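Local coordinates for transposon Tn7 transposition protein TnsA (Escherichia coli, PDB 1T0F) that cleaves the 5' DNA strands at the ends of Tn7 as the restriction-enzyme-like subunit of the TnsA-TnsB transposase, at residues Q26-D31 against D81-F86; S52-R57 against F243-I248. One frame throughout, in Å; residues are numbered along the deposited sequence.

Contact 1 (Q26-D31 against D81-F86)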
loop_
_atom_site.group_PDB
_atom_site.type_symbol
_atom_site.label_atom_id
_atom_site.label_comp_id
_atom_site.label_asym_id
_atom_site.label_seq_id
_atom_site.Cartn_x
_atom_site.Cartn_y
_atom_site.Cartn_z
ATOM N N GLN A 26 14.462 -5.705 -7.030
ATOM C CA GLN A 26 14.569 -5.971 -8.465
ATOM C C GLN A 26 13.430 -6.833 -8.985
ATOM O O GLN A 26 12.724 -7.485 -8.218
ATOM C CB GLN A 26 15.892 -6.670 -8.791
ATOM C CG GLN A 26 17.131 -5.865 -8.463
ATOM C CD GLN A 26 18.403 -6.644 -8.738
ATOM O OE1 GLN A 26 18.722 -6.943 -9.888
ATOM N NE2 GLN A 26 19.130 -6.989 -7.679
ATOM N N GLY A 27 13.265 -6.830 -10.303
ATOM C CA GLY A 27 12.220 -7.625 -10.920
ATOM C C GLY A 27 10.925 -6.869 -11.120
ATOM O O GLY A 27 10.732 -5.782 -10.579
ATOM N N HIS A 28 10.030 -7.455 -11.906
ATOM C CA HIS A 28 8.736 -6.853 -12.194
ATOM C C HIS A 28 7.680 -7.927 -12.045
ATOM O O HIS A 28 7.978 -9.119 -12.157
ATOM C CB HIS A 28 8.709 -6.312 -13.620
ATOM C CG HIS A 28 9.653 -5.176 -13.854
ATOM N ND1 HIS A 28 9.282 -3.857 -13.703
ATOM C CD2 HIS A 28 10.958 -5.161 -14.212
ATOM C CE1 HIS A 28 10.317 -3.078 -13.960
ATOM N NE2 HIS A 28 11.347 -3.846 -14.271
ATOM N N GLY A 29 6.448 -7.503 -11.790
ATOM C CA GLY A 29 5.364 -8.449 -11.643
ATOM C C GLY A 29 5.636 -9.573 -10.664
ATOM O O GLY A 29 6.023 -9.339 -9.525
ATOM N N LYS A 30 5.442 -10.807 -11.112
ATOM C CA LYS A 30 5.634 -11.958 -10.249
ATOM C C LYS A 30 7.076 -12.158 -9.786
ATOM O O LYS A 30 7.315 -12.847 -8.794
ATOM C CB LYS A 30 5.121 -13.218 -10.960
ATOM C CG LYS A 30 5.051 -14.449 -10.077
ATOM C CD LYS A 30 3.774 -15.239 -10.332
ATOM C CE LYS A 30 3.746 -16.523 -9.514
ATOM N NZ LYS A 30 3.883 -16.273 -8.048
ATOM N N ASP A 31 8.027 -11.548 -10.489
ATOM C CA ASP A 31 9.447 -11.682 -10.152
ATOM C C ASP A 31 9.965 -10.668 -9.134
ATOM O O ASP A 31 11.091 -10.788 -8.649
ATOM C CB ASP A 31 10.302 -11.566 -11.416
ATOM C CG ASP A 31 9.900 -12.562 -12.481
ATOM O OD1 ASP A 31 9.908 -13.779 -12.190
ATOM O OD2 ASP A 31 9.580 -12.129 -13.610
ATOM N N ASP A 81 1.133 -3.203 -12.504
ATOM C CA ASP A 81 2.039 -3.757 -11.502
ATOM C C ASP A 81 2.051 -2.874 -10.261
ATOM O O ASP A 81 1.825 -1.666 -10.338
ATOM C CB ASP A 81 3.459 -3.871 -12.074
ATOM C CG ASP A 81 4.371 -4.761 -11.225
ATOM O OD1 ASP A 81 3.874 -5.416 -10.279
ATOM O OD2 ASP A 81 5.590 -4.819 -11.514
ATOM N N ILE A 82 2.286 -3.503 -9.117
ATOM C CA ILE A 82 2.362 -2.805 -7.839
ATOM C C ILE A 82 3.620 -3.342 -7.171
ATOM O O ILE A 82 3.690 -4.526 -6.841
ATOM C CB ILE A 82 1.151 -3.121 -6.936
ATOM C CG1 ILE A 82 -0.132 -2.546 -7.553
ATOM C CG2 ILE A 82 1.373 -2.528 -5.535
ATOM C CD1 ILE A 82 -1.408 -3.008 -6.850
ATOM N N ARG A 83 4.615 -2.478 -7.007
ATOM C CA ARG A 83 5.866 -2.868 -6.372
ATOM C C ARG A 83 6.004 -2.141 -5.034
ATOM O O ARG A 83 6.394 -0.980 -4.987
ATOM C CB ARG A 83 7.039 -2.551 -7.307
ATOM C CG ARG A 83 7.196 -3.586 -8.448
ATOM C CD ARG A 83 8.309 -3.227 -9.438
ATOM N NE ARG A 83 7.961 -2.101 -10.310
ATOM C CZ ARG A 83 8.836 -1.431 -11.057
ATOM N NH1 ARG A 83 10.118 -1.761 -11.038
ATOM N NH2 ARG A 83 8.433 -0.442 -11.843
ATOM N N GLU A 84 5.671 -2.844 -3.957
ATOM C CA GLU A 84 5.711 -2.275 -2.608
ATOM C C GLU A 84 7.109 -2.278 -2.005
ATOM O O GLU A 84 7.958 -3.090 -2.383
ATOM C CB GLU A 84 4.755 -3.036 -1.676
ATOM C CG GLU A 84 5.240 -4.413 -1.189
ATOM C CD GLU A 84 4.940 -5.561 -2.157
ATOM O OE1 GLU A 84 4.675 -5.310 -3.353
ATOM O OE2 GLU A 84 4.988 -6.729 -1.715
ATOM N N GLN A 85 7.332 -1.364 -1.062
ATOM C CA GLN A 85 8.618 -1.238 -0.369
ATOM C C GLN A 85 9.745 -1.198 -1.404
ATOM O O GLN A 85 10.683 -2.006 -1.362
ATOM C CB GLN A 85 8.826 -2.424 0.586
ATOM C CG GLN A 85 7.581 -2.967 1.300
ATOM C CD GLN A 85 6.797 -1.921 2.091
ATOM O OE1 GLN A 85 7.345 -0.902 2.526
ATOM N NE2 GLN A 85 5.505 -2.186 2.297
ATOM N N PHE A 86 9.644 -0.254 -2.335
ATOM C CA PHE A 86 10.626 -0.110 -3.402
ATOM C C PHE A 86 11.840 0.690 -2.917
ATOM O O PHE A 86 11.724 1.862 -2.550
ATOM C CB PHE A 86 9.984 0.584 -4.606
ATOM C CG PHE A 86 10.847 0.583 -5.830
ATOM C CD1 PHE A 86 10.952 -0.559 -6.615
ATOM C CD2 PHE A 86 11.577 1.709 -6.184
ATOM C CE1 PHE A 86 11.775 -0.578 -7.740
ATOM C CE2 PHE A 86 12.406 1.702 -7.307
ATOM C CZ PHE A 86 12.503 0.551 -8.086
HETATM O O HOH W 1 11.997 -3.600 -9.735
HETATM O O HOH W 2 6.606 -3.306 -13.356
HETATM O O HOH W 3 5.277 -6.895 -8.564
#
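Strand 79-87 borders the mixed sheet of the restriction-enzyme-like (PDDEXK) nuclease domain, and the loop 26-31 packs beside it. Asp81 comes first along the strand. Its CG stands anti to the backbone N (chi1 -165°), and Asp81 OD2 accepts the amide N-H of Gly29 at 2.8 Å. The bond is nearly straight (169°), but it meets the oxygen from above the carboxylate plane. Water 2 also donates to OD2 and links it to His28 ND1, while water 3 joins OD1 to Gly29 O. An alanine in place of Asp81 would probably loosen the loop, because the Gly29 bond and the carboxylate ends of both water bridges would go. Ile82 points away from the loop and packs on Leu73 and Glu74 of helix 64-75. Arg83 again points at the loop, and its chain bends at chi3. His28 CE1 lies over one face of the guanidinium, 3.2 Å from Arg83 NH1. The two groups cross obliquely, planes 43° apart. Asp121 on strand 115-122 holds NH2 in a salt bridge, which helps fix the group. Arg83 NH1 donates to water 1 in the guanidinium plane, at 2.9 Å. Water 1 in turn donates to Gly27 O at 2.7 Å.

Contact 2 (S52-R57 against F243-I248)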
loop_
_atom_site.group_PDB
_atom_site.type_symbol
_atom_site.label_atom_id
_atom_site.label_comp_id
_atom_site.label_asym_id
_atom_site.label_seq_id
_atom_site.Cartn_x
_atom_site.Cartn_y
_atom_site.Cartn_z
ATOM N N SER A 52 -2.399 -10.763 -4.600
ATOM C CA SER A 52 -2.822 -9.809 -5.627
ATOM C C SER A 52 -3.145 -10.531 -6.928
ATOM O O SER A 52 -2.356 -11.357 -7.380
ATOM C CB SER A 52 -1.710 -8.801 -5.910
ATOM O OG SER A 52 -1.866 -8.218 -7.201
ATOM N N HIS A 53 -4.296 -10.220 -7.526
ATOM C CA HIS A 53 -4.658 -10.847 -8.798
ATOM C C HIS A 53 -3.820 -10.225 -9.909
ATOM O O HIS A 53 -3.504 -10.882 -10.903
ATOM C CB HIS A 53 -6.141 -10.641 -9.125
ATOM C CG HIS A 53 -7.076 -11.290 -8.157
ATOM N ND1 HIS A 53 -8.384 -11.586 -8.476
ATOM C CD2 HIS A 53 -6.913 -11.656 -6.863
ATOM C CE1 HIS A 53 -8.987 -12.104 -7.422
ATOM N NE2 HIS A 53 -8.116 -12.156 -6.429
ATOM N N LYS A 54 -3.452 -8.958 -9.739
ATOM C CA LYS A 54 -2.659 -8.261 -10.746
ATOM C C LYS A 54 -1.220 -8.739 -10.883
ATOM O O LYS A 54 -0.707 -8.843 -11.994
ATOM C CB LYS A 54 -2.667 -6.755 -10.480
ATOM C CG LYS A 54 -4.036 -6.120 -10.712
ATOM C CD LYS A 54 -4.021 -4.634 -10.444
ATOM C CE LYS A 54 -5.364 -4.009 -10.798
ATOM N NZ LYS A 54 -5.664 -4.100 -12.259
ATOM N N THR A 55 -0.572 -9.047 -9.764
ATOM C CA THR A 55 0.822 -9.474 -9.812
ATOM C C THR A 55 1.002 -10.971 -9.610
ATOM O O THR A 55 2.033 -11.526 -9.984
ATOM C CB THR A 55 1.658 -8.767 -8.730
ATOM O OG1 THR A 55 1.237 -9.226 -7.441
ATOM C CG2 THR A 55 1.473 -7.250 -8.811
ATOM N N GLY A 56 0.010 -11.617 -9.011
ATOM C CA GLY A 56 0.115 -13.039 -8.740
ATOM C C GLY A 56 0.976 -13.304 -7.511
ATOM O O GLY A 56 1.231 -14.459 -7.169
ATOM N N ARG A 57 1.420 -12.232 -6.847
ATOM C CA ARG A 57 2.266 -12.329 -5.651
ATOM C C ARG A 57 1.512 -12.091 -4.357
ATOM O O ARG A 57 0.396 -11.557 -4.354
ATOM C CB ARG A 57 3.380 -11.270 -5.661
ATOM C CG ARG A 57 4.428 -11.362 -6.748
ATOM C CD ARG A 57 5.635 -10.452 -6.420
ATOM N NE ARG A 57 5.334 -9.017 -6.475
ATOM C CZ ARG A 57 5.162 -8.228 -5.414
ATOM N NH1 ARG A 57 5.255 -8.715 -4.182
ATOM N NH2 ARG A 57 4.896 -6.938 -5.587
ATOM N N PHE A 243 -7.636 -13.425 -2.142
ATOM C CA PHE A 243 -8.043 -14.375 -3.173
ATOM C C PHE A 243 -9.348 -13.940 -3.827
ATOM O O PHE A 243 -9.645 -14.307 -4.961
ATOM C CB PHE A 243 -8.147 -15.775 -2.577
ATOM C CG PHE A 243 -6.825 -16.311 -2.123
ATOM C CD1 PHE A 243 -5.783 -16.455 -3.032
ATOM C CD2 PHE A 243 -6.600 -16.614 -0.787
ATOM C CE1 PHE A 243 -4.530 -16.889 -2.621
ATOM C CE2 PHE A 243 -5.345 -17.051 -0.361
ATOM C CZ PHE A 243 -4.309 -17.187 -1.284
ATOM N N ILE A 244 -10.114 -13.136 -3.102
ATOM C CA ILE A 244 -11.354 -12.591 -3.616
ATOM C C ILE A 244 -11.259 -11.081 -3.465
ATOM O O ILE A 244 -10.869 -10.587 -2.408
ATOM C CB ILE A 244 -12.575 -13.079 -2.807
ATOM C CG1 ILE A 244 -12.710 -14.597 -2.929
ATOM C CG2 ILE A 244 -13.851 -12.389 -3.304
ATOM C CD1 ILE A 244 -13.833 -15.169 -2.070
ATOM N N LYS A 245 -11.572 -10.350 -4.529
ATOM C CA LYS A 245 -11.575 -8.898 -4.457
ATOM C C LYS A 245 -12.987 -8.455 -4.836
ATOM O O LYS A 245 -13.711 -9.183 -5.523
ATOM C CB LYS A 245 -10.522 -8.283 -5.383
ATOM C CG LYS A 245 -10.556 -8.767 -6.803
ATOM C CD LYS A 245 -9.197 -8.577 -7.482
ATOM C CE LYS A 245 -8.950 -7.148 -7.922
ATOM N NZ LYS A 245 -7.686 -7.039 -8.730
ATOM N N PHE A 246 -13.391 -7.281 -4.371
ATOM C CA PHE A 246 -14.740 -6.805 -4.650
ATOM C C PHE A 246 -14.766 -5.302 -4.881
ATOM O O PHE A 246 -13.721 -4.660 -4.918
ATOM C CB PHE A 246 -15.658 -7.159 -3.479
ATOM C CG PHE A 246 -15.283 -6.483 -2.181
ATOM C CD1 PHE A 246 -14.164 -6.894 -1.459
ATOM C CD2 PHE A 246 -16.058 -5.439 -1.677
ATOM C CE1 PHE A 246 -13.822 -6.273 -0.246
ATOM C CE2 PHE A 246 -15.729 -4.814 -0.474
ATOM C CZ PHE A 246 -14.607 -5.231 0.247
ATOM N N ASN A 247 -15.959 -4.740 -5.051
ATOM C CA ASN A 247 -16.066 -3.301 -5.255
ATOM C C ASN A 247 -15.943 -2.639 -3.886
ATOM O O ASN A 247 -16.942 -2.418 -3.195
ATOM C CB ASN A 247 -17.413 -2.937 -5.897
ATOM C CG ASN A 247 -17.505 -1.464 -6.243
ATOM O OD1 ASN A 247 -16.567 -0.706 -6.005
ATOM N ND2 ASN A 247 -18.638 -1.049 -6.808
ATOM N N ILE A 248 -14.705 -2.332 -3.502
ATOM C CA ILE A 248 -14.410 -1.727 -2.207
ATOM C C ILE A 248 -15.005 -0.339 -2.018
ATOM O O ILE A 248 -15.069 0.163 -0.894
ATOM C CB ILE A 248 -12.882 -1.633 -1.974
ATOM C CG1 ILE A 248 -12.243 -0.717 -3.022
ATOM C CG2 ILE A 248 -12.264 -3.009 -2.075
ATOM C CD1 ILE A 248 -10.810 -0.311 -2.690
HETATM O O HOH W 4 -8.631 -4.599 -11.005
#
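This is a small, partly exposed side-chain contact between the nuclease domain and the C-terminal domain. On the nuclease side, the turn 52-57 joins strands 48-51 and 58-61. Residues 243-248 belong to the C-terminal domain, where strand 244-245 pairs with strand 261-262. His53 and Lys245 carry most of the contact, and they reach toward each other. The His53 CG is anti to its own carbonyl carbon (chi1 -64°), which sends the ring out to the C-terminal segment. In Lys245 the first torsion (CG in the crowded position) and the extended second lay CD over one face of the imidazole. This CH-pi contact is 3.4 Å from Lys245 CD to the His53 ring centroid, 18° off the ring normal. The bend at chi3 then turns CE and NZ off past the ring. Lys245 CD is nearest to His53 ND1, at 3.3 Å. The ring edge is used as well: His53 NE2 donates a weak, bent hydrogen bond to Phe243 O (3.0 Å, 126°). That oxygen also accepts from Ser263. Two hydroxyls shape the turn. Ser52 OG accepts the N-H of Thr55 in an ST motif, and Thr55 OG1 accepts that of Arg57 in an ST turn. Lys245 NZ forms a salt bridge with Glu74 of helix 64-75. Glu74 also accepts from Ser52 OG and from Lys54 N, so one carboxylate serves both segments. Lys54 NZ bonds to Val79 O and lies 5.0 Å from Lys245 NZ. Water 4 accepts weakly from both amines. The weak bond to Phe243 O is consistent with a proton on NE2. The Lys245 charge, 4.6 Å from His53 ND1 to Lys245 NZ, may make a second proton less favourable, though Glu74 would partly offset it.

Contacts 1 and 2 lie about 15 Å apart, centre to centre, and Arg57 joins them. It belongs to the turn of contact 2, yet its guanidinium reaches contact 1. Arg57 NH2 makes a salt bridge with Glu84 OE1 at 2.8 Å, and Arg57 NE probably bonds to Gly29 O at 3.1 Å. The segments of the two contacts alternate along the chain. Contact 1 approaches the metal site. The Arg83 side chain is about 10 Å from that of Asp117, a magnesium ligand to which the Gln85 backbone bonds, and about 12 Å from that of catalytic Glu66, to which Gln85 NE2 bonds. In contact 2 the Lys54 side chain is about 5 Å from that of Glu76, probably catalytic.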